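Local coordinates for putative methyl-accepting chemotaxis signal transduction protein (Campylobacter jejuni subsp. jejuni serotype O:2, PDB 4XMR) that binds isoleucine in its tandem PAS sensory domain and, as a chemoreceptor, probably passes the signal across the membrane to steer chemotaxis, at residues B[20-25]-B[238-243]; B[42-47]-B[143-148]; B[175-180]-B[188-193]; B[198-203]-B[219-224]. One frame throughout, in Å; residues are numbered along the deposited sequence.

Interaction 1: residues B[20-25]-B[238-243]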
loop_
_atom_site.group_PDB
_atom_site.type_symbol
_atom_site.label_atom_id
_atom_site.label_comp_id
_atom_site.label_asym_id
_atom_site.label_seq_id
_atom_site.Cartn_x
_atom_site.Cartn_y
_atom_site.Cartn_z
ATOM N N ASP B 20 8.952 -14.757 -9.305
ATOM C CA ASP B 20 8.230 -14.324 -8.110
ATOM C C ASP B 20 8.592 -12.900 -7.707
ATOM O O ASP B 20 7.726 -12.098 -7.348
ATOM C CB ASP B 20 8.511 -15.260 -6.933
ATOM C CG ASP B 20 7.846 -16.616 -7.080
ATOM O OD1 ASP B 20 6.920 -16.756 -7.903
ATOM O OD2 ASP B 20 8.253 -17.538 -6.347
ATOM N N LEU B 21 9.875 -12.577 -7.748
ATOM C CA LEU B 21 10.284 -11.227 -7.371
ATOM C C LEU B 21 9.825 -10.178 -8.374
ATOM O O LEU B 21 9.422 -9.074 -7.982
ATOM C CB LEU B 21 11.790 -11.147 -7.123
ATOM C CG LEU B 21 12.289 -12.065 -6.007
ATOM C CD1 LEU B 21 13.743 -11.778 -5.762
ATOM C CD2 LEU B 21 11.472 -11.912 -4.729
ATOM N N LEU B 22 9.865 -10.501 -9.658
ATOM C CA LEU B 22 9.317 -9.592 -10.648
ATOM C C LEU B 22 7.835 -9.326 -10.378
ATOM O O LEU B 22 7.377 -8.175 -10.456
ATOM C CB LEU B 22 9.538 -10.146 -12.059
ATOM C CG LEU B 22 8.996 -9.270 -13.191
ATOM C CD1 LEU B 22 9.606 -7.872 -13.161
ATOM C CD2 LEU B 22 9.278 -9.944 -14.536
ATOM N N LYS B 23 7.096 -10.375 -10.022
ATOM C CA LYS B 23 5.671 -10.228 -9.740
ATOM C C LYS B 23 5.431 -9.341 -8.513
ATOM O O LYS B 23 4.450 -8.601 -8.476
ATOM C CB LYS B 23 4.977 -11.583 -9.587
ATOM C CG LYS B 23 3.447 -11.458 -9.502
ATOM C CD LYS B 23 2.720 -12.779 -9.598
ATOM C CE LYS B 23 1.219 -12.569 -9.454
ATOM N NZ LYS B 23 0.687 -11.585 -10.448
ATOM N N VAL B 24 6.322 -9.385 -7.521
ATOM C CA VAL B 24 6.179 -8.468 -6.383
ATOM C C VAL B 24 6.265 -7.015 -6.852
ATOM O O VAL B 24 5.508 -6.153 -6.377
ATOM C CB VAL B 24 7.238 -8.745 -5.299
ATOM C CG1 VAL B 24 7.210 -7.654 -4.219
ATOM C CG2 VAL B 24 7.016 -10.114 -4.678
ATOM N N THR B 25 7.180 -6.723 -7.772
ATOM C CA THR B 25 7.275 -5.368 -8.300
ATOM C C THR B 25 6.044 -5.020 -9.145
ATOM O O THR B 25 5.527 -3.902 -9.052
ATOM C CB THR B 25 8.619 -5.145 -9.032
ATOM O OG1 THR B 25 9.660 -5.057 -8.051
ATOM C CG2 THR B 25 8.617 -3.872 -9.868
ATOM N N ALA B 238 8.168 -3.427 -16.285
ATOM C CA ALA B 238 8.882 -3.873 -15.094
ATOM C C ALA B 238 9.860 -4.962 -15.491
ATOM O O ALA B 238 9.501 -5.881 -16.220
ATOM C CB ALA B 238 7.913 -4.392 -14.037
ATOM N N CYS B 239 11.085 -4.868 -14.986
ATOM C CA CYS B 239 12.120 -5.860 -15.290
ATOM C C CYS B 239 12.837 -6.336 -14.035
ATOM O O CYS B 239 12.880 -5.627 -13.013
ATOM C CB CYS B 239 13.182 -5.262 -16.213
ATOM S SG CYS B 239 12.599 -4.703 -17.826
ATOM N N ILE B 240 13.412 -7.531 -14.128
ATOM C CA ILE B 240 14.360 -8.031 -13.145
ATOM C C ILE B 240 15.557 -8.576 -13.915
ATOM O O ILE B 240 15.400 -9.238 -14.954
ATOM C CB ILE B 240 13.714 -9.104 -12.230
ATOM C CG1 ILE B 240 14.608 -9.392 -11.030
ATOM C CG2 ILE B 240 13.352 -10.381 -13.012
ATOM C CD1 ILE B 240 13.912 -10.205 -9.951
ATOM N N THR B 241 16.761 -8.271 -13.453
ATOM C CA THR B 241 17.939 -8.813 -14.112
ATOM C C THR B 241 18.972 -9.245 -13.087
ATOM O O THR B 241 18.980 -8.750 -11.949
ATOM C CB THR B 241 18.613 -7.816 -15.088
ATOM O OG1 THR B 241 19.245 -6.760 -14.349
ATOM C CG2 THR B 241 17.616 -7.234 -16.082
ATOM N N GLU B 242 19.832 -10.169 -13.504
ATOM C CA GLU B 242 20.903 -10.649 -12.657
ATOM C C GLU B 242 22.106 -11.004 -13.512
ATOM O O GLU B 242 21.965 -11.359 -14.680
ATOM C CB GLU B 242 20.450 -11.887 -11.878
ATOM C CG GLU B 242 21.437 -12.362 -10.829
ATOM C CD GLU B 242 21.831 -11.266 -9.842
ATOM O OE1 GLU B 242 22.739 -10.464 -10.156
ATOM O OE2 GLU B 242 21.242 -11.213 -8.744
ATOM N N SER B 243 23.293 -10.905 -12.930
ATOM C CA SER B 243 24.502 -11.380 -13.595
ATOM C C SER B 243 24.411 -12.875 -13.898
ATOM O O SER B 243 23.950 -13.659 -13.060
ATOM C CB SER B 243 25.713 -11.134 -12.702
ATOM O OG SER B 243 26.848 -11.806 -13.193
#

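Interaction 2: residues B[42-47]-B[143-148]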
loop_
_atom_site.group_PDB
_atom_site.type_symbol
_atom_site.label_atom_id
_atom_site.label_comp_id
_atom_site.label_asym_id
_atom_site.label_seq_id
_atom_site.Cartn_x
_atom_site.Cartn_y
_atom_site.Cartn_z
ATOM N N ALA B 42 -13.627 8.102 -4.346
ATOM C CA ALA B 42 -14.293 8.462 -3.098
ATOM C C ALA B 42 -14.439 9.981 -2.993
ATOM O O ALA B 42 -15.492 10.495 -2.585
ATOM C CB ALA B 42 -13.533 7.900 -1.903
ATOM N N LEU B 43 -13.378 10.697 -3.349
ATOM C CA LEU B 43 -13.391 12.154 -3.324
ATOM C C LEU B 43 -14.457 12.697 -4.287
ATOM O O LEU B 43 -15.235 13.577 -3.919
ATOM C CB LEU B 43 -11.996 12.688 -3.652
ATOM C CG LEU B 43 -11.826 14.203 -3.693
ATOM C CD1 LEU B 43 -12.450 14.886 -2.481
ATOM C CD2 LEU B 43 -10.338 14.512 -3.749
ATOM N N GLU B 44 -14.510 12.163 -5.507
ATOM C CA GLU B 44 -15.547 12.556 -6.461
ATOM C C GLU B 44 -16.939 12.397 -5.861
ATOM O O GLU B 44 -17.789 13.276 -5.996
ATOM C CB GLU B 44 -15.434 11.698 -7.725
ATOM C CG GLU B 44 -16.699 11.689 -8.617
ATOM C CD GLU B 44 -16.658 10.621 -9.702
ATOM O OE1 GLU B 44 -16.219 9.480 -9.418
ATOM O OE2 GLU B 44 -17.062 10.921 -10.849
ATOM N N LYS B 45 -17.172 11.265 -5.213
ATOM C CA LYS B 45 -18.492 10.966 -4.665
ATOM C C LYS B 45 -18.856 11.955 -3.555
ATOM O O LYS B 45 -19.997 12.423 -3.488
ATOM C CB LYS B 45 -18.558 9.521 -4.166
ATOM C CG LYS B 45 -19.930 9.052 -3.705
ATOM C CD LYS B 45 -19.889 7.580 -3.287
ATOM C CE LYS B 45 -21.231 7.115 -2.743
ATOM N NZ LYS B 45 -21.214 5.660 -2.417
ATOM N N ASP B 46 -17.895 12.296 -2.698
ATOM C CA ASP B 46 -18.184 13.264 -1.650
ATOM C C ASP B 46 -18.433 14.666 -2.216
ATOM O O ASP B 46 -19.288 15.386 -1.718
ATOM C CB ASP B 46 -17.065 13.266 -0.604
ATOM C CG ASP B 46 -17.350 12.323 0.551
ATOM O OD1 ASP B 46 -18.542 12.126 0.894
ATOM O OD2 ASP B 46 -16.383 11.796 1.138
ATOM N N ILE B 47 -17.716 15.051 -3.259
ATOM C CA ILE B 47 -17.975 16.351 -3.868
ATOM C C ILE B 47 -19.365 16.386 -4.514
ATOM O O ILE B 47 -20.143 17.327 -4.302
ATOM C CB ILE B 47 -16.883 16.735 -4.891
ATOM C CG1 ILE B 47 -15.544 16.904 -4.172
ATOM C CG2 ILE B 47 -17.277 18.020 -5.629
ATOM C CD1 ILE B 47 -14.347 17.003 -5.103
ATOM N N TYR B 143 -4.193 11.776 -11.060
ATOM C CA TYR B 143 -5.409 11.012 -11.238
ATOM C C TYR B 143 -6.504 12.040 -11.381
ATOM O O TYR B 143 -6.673 12.880 -10.495
ATOM C CB TYR B 143 -5.651 10.122 -10.016
ATOM C CG TYR B 143 -4.488 9.189 -9.777
ATOM C CD1 TYR B 143 -3.357 9.620 -9.094
ATOM C CD2 TYR B 143 -4.497 7.895 -10.274
ATOM C CE1 TYR B 143 -2.274 8.789 -8.902
ATOM C CE2 TYR B 143 -3.401 7.049 -10.087
ATOM C CZ TYR B 143 -2.297 7.509 -9.399
ATOM O OH TYR B 143 -1.206 6.708 -9.172
ATOM N N SER B 144 -7.244 12.020 -12.483
ATOM C CA SER B 144 -8.292 13.009 -12.670
ATOM C C SER B 144 -9.630 12.383 -13.026
ATOM O O SER B 144 -9.697 11.261 -13.548
ATOM C CB SER B 144 -7.896 14.069 -13.699
ATOM O OG SER B 144 -7.670 13.485 -14.972
ATOM N N LYS B 145 -10.698 13.112 -12.730
ATOM C CA LYS B 145 -12.036 12.614 -12.962
ATOM C C LYS B 145 -12.985 13.778 -13.119
ATOM O O LYS B 145 -12.995 14.692 -12.295
ATOM C CB LYS B 145 -12.492 11.726 -11.804
ATOM C CG LYS B 145 -13.842 11.075 -12.049
ATOM C CD LYS B 145 -13.882 9.657 -11.522
ATOM C CE LYS B 145 -14.704 8.749 -12.431
ATOM N NZ LYS B 145 -16.069 9.284 -12.712
ATOM N N ALA B 146 -13.789 13.747 -14.175
ATOM C CA ALA B 146 -14.791 14.773 -14.373
ATOM C C ALA B 146 -15.877 14.580 -13.332
ATOM O O ALA B 146 -16.338 13.456 -13.103
ATOM C CB ALA B 146 -15.372 14.690 -15.775
ATOM N N ILE B 147 -16.281 15.675 -12.699
ATOM C CA ILE B 147 -17.313 15.628 -11.675
ATOM C C ILE B 147 -18.608 16.151 -12.248
ATOM O O ILE B 147 -18.657 17.274 -12.752
ATOM C CB ILE B 147 -16.950 16.507 -10.467
ATOM C CG1 ILE B 147 -15.526 16.206 -10.006
ATOM C CG2 ILE B 147 -17.959 16.314 -9.334
ATOM C CD1 ILE B 147 -15.313 14.763 -9.633
ATOM N N TYR B 148 -19.654 15.338 -12.154
ATOM C CA TYR B 148 -20.980 15.727 -12.608
ATOM C C TYR B 148 -21.942 15.801 -11.438
ATOM O O TYR B 148 -21.833 15.025 -10.487
ATOM C CB TYR B 148 -21.509 14.720 -13.623
ATOM C CG TYR B 148 -20.691 14.686 -14.880
ATOM C CD1 TYR B 148 -20.988 15.531 -15.946
ATOM C CD2 TYR B 148 -19.608 13.827 -15.000
ATOM C CE1 TYR B 148 -20.225 15.514 -17.098
ATOM C CE2 TYR B 148 -18.847 13.801 -16.144
ATOM C CZ TYR B 148 -19.161 14.642 -17.187
ATOM O OH TYR B 148 -18.385 14.608 -18.316
HETATM O O HOH W 1 -19.174 12.558 -11.426
#

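Interaction 3: residues B[175-180]-B[188-193]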
loop_
_atom_site.group_PDB
_atom_site.type_symbol
_atom_site.label_atom_id
_atom_site.label_comp_id
_atom_site.label_asym_id
_atom_site.label_seq_id
_atom_site.Cartn_x
_atom_site.Cartn_y
_atom_site.Cartn_z
ATOM N N GLY B 175 14.965 -8.217 -4.898
ATOM C CA GLY B 175 15.363 -8.427 -6.274
ATOM C C GLY B 175 15.845 -7.163 -6.956
ATOM O O GLY B 175 15.490 -6.035 -6.570
ATOM N N ASN B 176 16.649 -7.361 -7.998
ATOM C CA ASN B 176 17.135 -6.257 -8.798
ATOM C C ASN B 176 16.076 -5.880 -9.823
ATOM O O ASN B 176 16.209 -6.176 -11.029
ATOM C CB ASN B 176 18.439 -6.632 -9.482
ATOM C CG ASN B 176 19.042 -5.477 -10.233
ATOM O OD1 ASN B 176 19.086 -4.348 -9.728
ATOM N ND2 ASN B 176 19.511 -5.743 -11.446
ATOM N N THR B 177 15.007 -5.256 -9.327
ATOM C CA THR B 177 13.872 -4.910 -10.162
ATOM C C THR B 177 13.853 -3.419 -10.458
ATOM O O THR B 177 14.362 -2.604 -9.685
ATOM C CB THR B 177 12.545 -5.328 -9.522
ATOM O OG1 THR B 177 12.422 -4.674 -8.255
ATOM C CG2 THR B 177 12.481 -6.841 -9.313
ATOM N N PHE B 178 13.273 -3.071 -11.599
ATOM C CA PHE B 178 13.219 -1.684 -12.038
ATOM C C PHE B 178 12.071 -1.475 -13.014
ATOM O O PHE B 178 11.500 -2.436 -13.515
ATOM C CB PHE B 178 14.577 -1.199 -12.586
ATOM C CG PHE B 178 15.215 -2.116 -13.609
ATOM C CD1 PHE B 178 15.961 -3.216 -13.200
ATOM C CD2 PHE B 178 15.131 -1.843 -14.970
ATOM C CE1 PHE B 178 16.571 -4.056 -14.129
ATOM C CE2 PHE B 178 15.749 -2.679 -15.906
ATOM C CZ PHE B 178 16.466 -3.779 -15.474
ATOM N N LEU B 179 11.713 -0.213 -13.230
ATOM C CA LEU B 179 10.597 0.161 -14.086
ATOM C C LEU B 179 11.036 1.140 -15.155
ATOM O O LEU B 179 11.773 2.079 -14.863
ATOM C CB LEU B 179 9.499 0.862 -13.280
ATOM C CG LEU B 179 8.778 0.150 -12.154
ATOM C CD1 LEU B 179 7.705 1.096 -11.604
ATOM C CD2 LEU B 179 8.165 -1.154 -12.638
ATOM N N PHE B 180 10.535 0.939 -16.373
ATOM C CA PHE B 180 10.627 1.938 -17.430
ATOM C C PHE B 180 9.268 2.578 -17.631
ATOM O O PHE B 180 8.238 1.926 -17.465
ATOM C CB PHE B 180 11.044 1.298 -18.755
ATOM C CG PHE B 180 12.423 0.722 -18.748
ATOM C CD1 PHE B 180 13.515 1.525 -19.026
ATOM C CD2 PHE B 180 12.619 -0.624 -18.483
ATOM C CE1 PHE B 180 14.789 1.004 -19.026
ATOM C CE2 PHE B 180 13.891 -1.154 -18.484
ATOM C CZ PHE B 180 14.976 -0.341 -18.760
ATOM N N ALA B 188 12.037 3.923 -12.188
ATOM C CA ALA B 188 12.241 3.516 -10.797
ATOM C C ALA B 188 13.198 2.329 -10.749
ATOM O O ALA B 188 13.275 1.567 -11.710
ATOM C CB ALA B 188 10.917 3.136 -10.137
ATOM N N ALA B 189 13.941 2.174 -9.653
ATOM C CA ALA B 189 14.878 1.055 -9.529
ATOM C C ALA B 189 15.211 0.729 -8.076
ATOM O O ALA B 189 15.301 1.626 -7.238
ATOM C CB ALA B 189 16.158 1.351 -10.313
ATOM N N THR B 190 15.396 -0.553 -7.785
ATOM C CA THR B 190 15.857 -1.004 -6.475
ATOM C C THR B 190 17.280 -0.527 -6.225
ATOM O O THR B 190 17.615 -0.026 -5.144
ATOM C CB THR B 190 15.818 -2.520 -6.398
ATOM O OG1 THR B 190 14.470 -2.949 -6.610
ATOM C CG2 THR B 190 16.301 -3.006 -5.042
ATOM N N ASN B 191 18.119 -0.697 -7.234
ATOM C CA ASN B 191 19.462 -0.148 -7.208
ATOM C C ASN B 191 19.376 1.250 -7.802
ATOM O O ASN B 191 19.270 1.405 -9.014
ATOM C CB ASN B 191 20.397 -1.044 -8.021
ATOM C CG ASN B 191 21.799 -0.475 -8.164
ATOM O OD1 ASN B 191 22.142 0.550 -7.570
ATOM N ND2 ASN B 191 22.627 -1.156 -8.952
ATOM N N LYS B 192 19.399 2.265 -6.942
ATOM C CA LYS B 192 19.172 3.636 -7.391
ATOM C C LYS B 192 20.237 4.143 -8.360
ATOM O O LYS B 192 20.049 5.172 -9.001
ATOM C CB LYS B 192 18.955 4.592 -6.207
ATOM C CG LYS B 192 17.588 4.397 -5.546
ATOM C CD LYS B 192 17.304 5.382 -4.413
ATOM C CE LYS B 192 16.009 5.005 -3.689
ATOM N NZ LYS B 192 15.638 5.933 -2.581
ATOM N N GLU B 193 21.342 3.410 -8.486
ATOM C CA GLU B 193 22.341 3.726 -9.503
ATOM C C GLU B 193 21.811 3.559 -10.931
ATOM O O GLU B 193 22.276 4.230 -11.857
ATOM C CB GLU B 193 23.607 2.886 -9.311
ATOM C CG GLU B 193 24.443 3.282 -8.103
ATOM C CD GLU B 193 25.911 2.906 -8.254
ATOM O OE1 GLU B 193 26.223 1.989 -9.045
ATOM O OE2 GLU B 193 26.759 3.537 -7.589
HETATM O O HOH W 2 17.290 -2.342 -9.471
HETATM O O HOH W 3 21.761 -3.725 -10.031
#

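Interaction 4: residues B[198-203]-B[219-224]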
loop_
_atom_site.group_PDB
_atom_site.type_symbol
_atom_site.label_atom_id
_atom_site.label_comp_id
_atom_site.label_asym_id
_atom_site.label_seq_id
_atom_site.Cartn_x
_atom_site.Cartn_y
_atom_site.Cartn_z
ATOM N N SER B 198 23.603 7.980 -17.321
ATOM C CA SER B 198 24.746 7.371 -18.000
ATOM C C SER B 198 24.633 5.848 -18.163
ATOM O O SER B 198 25.428 5.237 -18.880
ATOM C CB SER B 198 26.047 7.728 -17.281
ATOM O OG SER B 198 26.229 9.140 -17.237
ATOM N N ILE B 199 23.647 5.241 -17.508
ATOM C CA ILE B 199 23.417 3.806 -17.622
ATOM C C ILE B 199 22.728 3.492 -18.944
ATOM O O ILE B 199 21.709 4.100 -19.284
ATOM C CB ILE B 199 22.537 3.273 -16.464
ATOM C CG1 ILE B 199 23.167 3.594 -15.110
ATOM C CG2 ILE B 199 22.304 1.769 -16.610
ATOM C CD1 ILE B 199 24.489 2.903 -14.872
ATOM N N ASP B 200 23.288 2.537 -19.683
ATOM C CA ASP B 200 22.740 2.134 -20.976
ATOM C C ASP B 200 21.704 1.026 -20.825
ATOM O O ASP B 200 22.046 -0.126 -20.544
ATOM C CB ASP B 200 23.871 1.682 -21.900
ATOM C CG ASP B 200 23.388 1.320 -23.288
ATOM O OD1 ASP B 200 22.239 1.661 -23.640
ATOM O OD2 ASP B 200 24.175 0.706 -24.044
ATOM N N HIS B 201 20.437 1.375 -21.028
ATOM C CA HIS B 201 19.356 0.404 -20.905
ATOM C C HIS B 201 18.935 -0.239 -22.223
ATOM O O HIS B 201 18.031 -1.065 -22.241
ATOM C CB HIS B 201 18.154 1.043 -20.221
ATOM C CG HIS B 201 18.409 1.414 -18.794
ATOM N ND1 HIS B 201 18.530 0.471 -17.796
ATOM C CD2 HIS B 201 18.570 2.619 -18.201
ATOM C CE1 HIS B 201 18.752 1.081 -16.645
ATOM N NE2 HIS B 201 18.784 2.383 -16.862
ATOM N N SER B 202 19.592 0.147 -23.312
ATOM C CA SER B 202 19.306 -0.438 -24.620
ATOM C C SER B 202 19.412 -1.975 -24.655
ATOM O O SER B 202 18.514 -2.637 -25.181
ATOM C CB SER B 202 20.174 0.203 -25.712
ATOM O OG SER B 202 19.865 1.578 -25.868
ATOM N N PRO B 203 20.494 -2.552 -24.094
ATOM C CA PRO B 203 20.575 -4.015 -24.170
ATOM C C PRO B 203 19.385 -4.752 -23.540
ATOM O O PRO B 203 18.870 -5.689 -24.147
ATOM C CB PRO B 203 21.874 -4.328 -23.427
ATOM C CG PRO B 203 22.710 -3.118 -23.643
ATOM C CD PRO B 203 21.737 -1.984 -23.530
ATOM N N TYR B 219 21.387 -11.220 -22.187
ATOM C CA TYR B 219 21.834 -9.985 -22.810
ATOM C C TYR B 219 23.165 -9.600 -22.188
ATOM O O TYR B 219 23.596 -10.209 -21.208
ATOM C CB TYR B 219 20.790 -8.865 -22.650
ATOM C CG TYR B 219 20.717 -8.263 -21.262
ATOM C CD1 TYR B 219 20.025 -8.905 -20.236
ATOM C CD2 TYR B 219 21.331 -7.046 -20.977
ATOM C CE1 TYR B 219 19.955 -8.355 -18.968
ATOM C CE2 TYR B 219 21.261 -6.486 -19.711
ATOM C CZ TYR B 219 20.574 -7.144 -18.714
ATOM O OH TYR B 219 20.508 -6.599 -17.457
ATOM N N LYS B 220 23.836 -8.613 -22.767
ATOM C CA LYS B 220 25.111 -8.179 -22.216
ATOM C C LYS B 220 25.200 -6.667 -22.105
ATOM O O LYS B 220 24.665 -5.937 -22.943
ATOM C CB LYS B 220 26.282 -8.719 -23.047
ATOM C CG LYS B 220 26.356 -8.168 -24.455
ATOM C CD LYS B 220 27.570 -8.700 -25.205
ATOM C CE LYS B 220 27.662 -8.077 -26.589
ATOM N NZ LYS B 220 28.838 -8.570 -27.357
ATOM N N LEU B 221 25.862 -6.208 -21.049
ATOM C CA LEU B 221 26.218 -4.803 -20.915
ATOM C C LEU B 221 27.634 -4.706 -20.359
ATOM O O LEU B 221 27.978 -5.414 -19.411
ATOM C CB LEU B 221 25.249 -4.069 -19.987
ATOM C CG LEU B 221 25.544 -2.571 -19.828
ATOM C CD1 LEU B 221 25.392 -1.837 -21.158
ATOM C CD2 LEU B 221 24.656 -1.951 -18.764
ATOM N N ASN B 222 28.445 -3.830 -20.950
ATOM C CA ASN B 222 29.839 -3.663 -20.541
ATOM C C ASN B 222 30.592 -4.994 -20.492
ATOM O O ASN B 222 31.365 -5.245 -19.565
ATOM C CB ASN B 222 29.931 -2.954 -19.185
ATOM C CG ASN B 222 29.288 -1.576 -19.197
ATOM O OD1 ASN B 222 29.457 -0.807 -20.144
ATOM N ND2 ASN B 222 28.544 -1.261 -18.142
ATOM N N ASN B 223 30.337 -5.844 -21.484
ATOM C CA ASN B 223 30.962 -7.164 -21.582
ATOM C C ASN B 223 30.647 -8.125 -20.428
ATOM O O ASN B 223 31.411 -9.054 -20.165
ATOM C CB ASN B 223 32.479 -7.042 -21.785
ATOM C CG ASN B 223 32.934 -7.588 -23.128
ATOM O OD1 ASN B 223 33.271 -8.765 -23.250
ATOM N ND2 ASN B 223 32.944 -6.731 -24.143
ATOM N N GLU B 224 29.525 -7.902 -19.748
ATOM C CA GLU B 224 29.046 -8.840 -18.734
ATOM C C GLU B 224 27.758 -9.504 -19.197
ATOM O O GLU B 224 26.784 -8.817 -19.513
ATOM C CB GLU B 224 28.793 -8.140 -17.399
ATOM C CG GLU B 224 28.080 -9.039 -16.386
ATOM C CD GLU B 224 27.657 -8.306 -15.127
ATOM O OE1 GLU B 224 28.203 -8.618 -14.049
ATOM O OE2 GLU B 224 26.773 -7.430 -15.215
#

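Interaction 1: residues B[20-25]-B[238-243]
The long helix 9-48, which runs along both PAS modules of the sensory domain, is seated here on the C-terminal one: Leu21, Leu22 and Thr25 face Ala238 and Ile240 of strand 236-243. Helix and strand run roughly antiparallel, at 147°, with local axes 8.2 Å apart at closest approach. No hydrogen bond joins the two segments; the contact is apolar. Ile240 meets two leucines, one with each branch. Its CG1 lies anti to the backbone N (chi1 -168°), and the CD1 methyl at the end of that branch comes within 3.7 Å of CB of Leu21. The other branch brings CG2 to 3.9 Å from CB of Leu22. The strand belongs to the five-stranded antiparallel sheet of this PAS module, in which 236-243 pairs with 177-180 and 224-233, and Ala238 and Ile240 both point toward the helix because alternate residues share a face. Leu22 reaches further along the strand, with CD1 4.0 Å from CB of Ala238 and 3.7 Å from the carbonyl O of that residue. The small alanine is consistent with this close approach. Cys239, between them, points away and forms a disulfide with Cys230. Thr25 turns CG2 to CB of Ala238 at 4.3 Å, while its OG1 is hydrogen-bonded to Thr177 of the neighbouring strand. Leu21 also packs on Asp20 of the second subunit.

Interaction 2: residues B[42-47]-B[143-148]
Helix segment 42-47 and strand segment 143-148 run almost parallel, at 20°, with axes 8.7 Å apart at closest approach, and the CA atoms of Glu44 and Ile147 are the nearest pair. Glu44 has the largest share of the contact. With CG anti to the backbone N (chi1 162°) and the chain extended beyond it, the carboxylate crosses the side chain of Lys145 obliquely. There NZ of Lys145 donates to OE2 of Glu44 at 2.7 Å, a salt bridge that meets the syn side of the oxygen, 20° out of the carboxylate plane. The lysine chain bends to do this, and its CD passes 3.1 Å from OE1 of Glu44. A water adds a second bond to the same OE2, donating to it at 2.7 Å while accepting from the backbone N of Tyr148 at 2.9 Å, tying helix to strand backbone. The side chains of Glu44 and Ile147 slide past each other in opposite directions; in the conformer described, CD1 of Ile147 tentatively approaches CG of Glu44. A glutamate suits this border: its methylenes pack while its carboxylate meets the lysine. Further along, in that conformer, the CG2 methyls of Ile47 and Ile147 lie 4.1 Å apart. Ile47 also packs on Leu69 of helix 58-76 and Ile147 on Leu157 of strand 152-162, while Asp46 bonds to His74 of the second subunit.

Interaction 3: residues B[175-180]-B[188-193]
Segments 175-180 and 188-193 run roughly antiparallel, their touching parts 148° apart, as the two arms of the beta hairpin that forms one margin of the five-stranded sheet. Leu179 and Ala188 are a hydrogen-bonded pair: N of Leu179 donates to O of Ala188 at 2.8 Å, and N of Ala188 returns a bond to O of Leu179 at 3.3 Å. Phe178 and Ala189 are the adjoining non-hydrogen-bonded pair, with CB atoms 3.8 Å apart on one face. On the other face CB of Ala188 meets CD1 of Leu179 at 4.1 Å. Alanine's single methyl leaves room on each face.

Thr190 ends the pairing, and its backbone N donates to O of Thr177 almost along the C=O axis. Its OG1, anti to the carbonyl carbon (chi1 -60°), donates to the same oxygen at 3.1 Å, so Thr190 grips this carbonyl twice, and a water is a third donor. Asn176, whose ND2 binds O of Thr241 on the next strand, reaches Asn191 through water. The water on Thr177 also donates to OD1 of Asn176 and accepts from N of Asn191; a second donates to OD1 of Asn176 at 2.8 Å and accepts from ND2 of Asn191 at 2.9 Å.

Interaction 4: residues B[198-203]-B[219-224]
Apolar contact joins Pro203, in the first turn of helix 202-211, to Tyr219 and Leu221 of strand 217-221. CB of the proline lies 3.7 Å from CD2 of the tyrosine, reaching its ring obliquely, and CG is 3.9 Å from CD1 of Leu221. The side chain of Leu221 crosses that of Pro203 at a slant; its CG is anti to the backbone N (chi1 -178°), and the branched end beyond it lies between Pro203 and Asp200. There CD1 of Leu221 is 3.9 Å from CB of Asp200, and CD2 is 3.6 Å from the carbonyl O of Asp200. Proline suits this place: the N-H groups of a helix's first turn have no partner within the helix, so its missing N-H costs nothing there, and the ring offers a compact apolar surface. Against the strand backbone, its CB is 3.3 Å from O of Lys220.

The strand is an outer one of the C-terminal PAS sheet, and a type I' turn from Leu221 to Glu224, with Asn222 and Asn223 at positions of positive phi, leads into strand 224-233. Asparagine tolerates such backbone angles better than most residues.

No hydrogen bond joins the two segments. OD1 of Asp200 accepts from N of Ser202 at 3.1 Å, a capping bond at the start of the helix that reaches the oxygen from above the carboxylate plane. The hydroxyl of Tyr219 bonds to Arg226 on the adjacent strand.

In the fold
Interactions 1, 3 and 4 all belong to the five-stranded sheet of one PAS module, whereas interaction 2 lies in the other module, the one that binds isoleucine. Helix 9-48 connects them: it supplies a segment to both interaction 1 and interaction 2, whose centres are 35 Å apart on opposite sides of the chain's centre, and both contacts reach the second subunit. Interactions 1 and 3 meet directly, Cys239 N lying 2.9 Å from Phe178 O, a probable hydrogen bond. Interaction 4 touches interaction 1 at Thr241 CG2 and Tyr219 OH, 3.3 Å apart, and interaction 3 where Phe180 CE1 lies 3.6 Å from His201 CB. The isoleucine is about 13 Å from the side chain of Ile47, so interaction 2 lies in the ligand-binding module but away from the pocket.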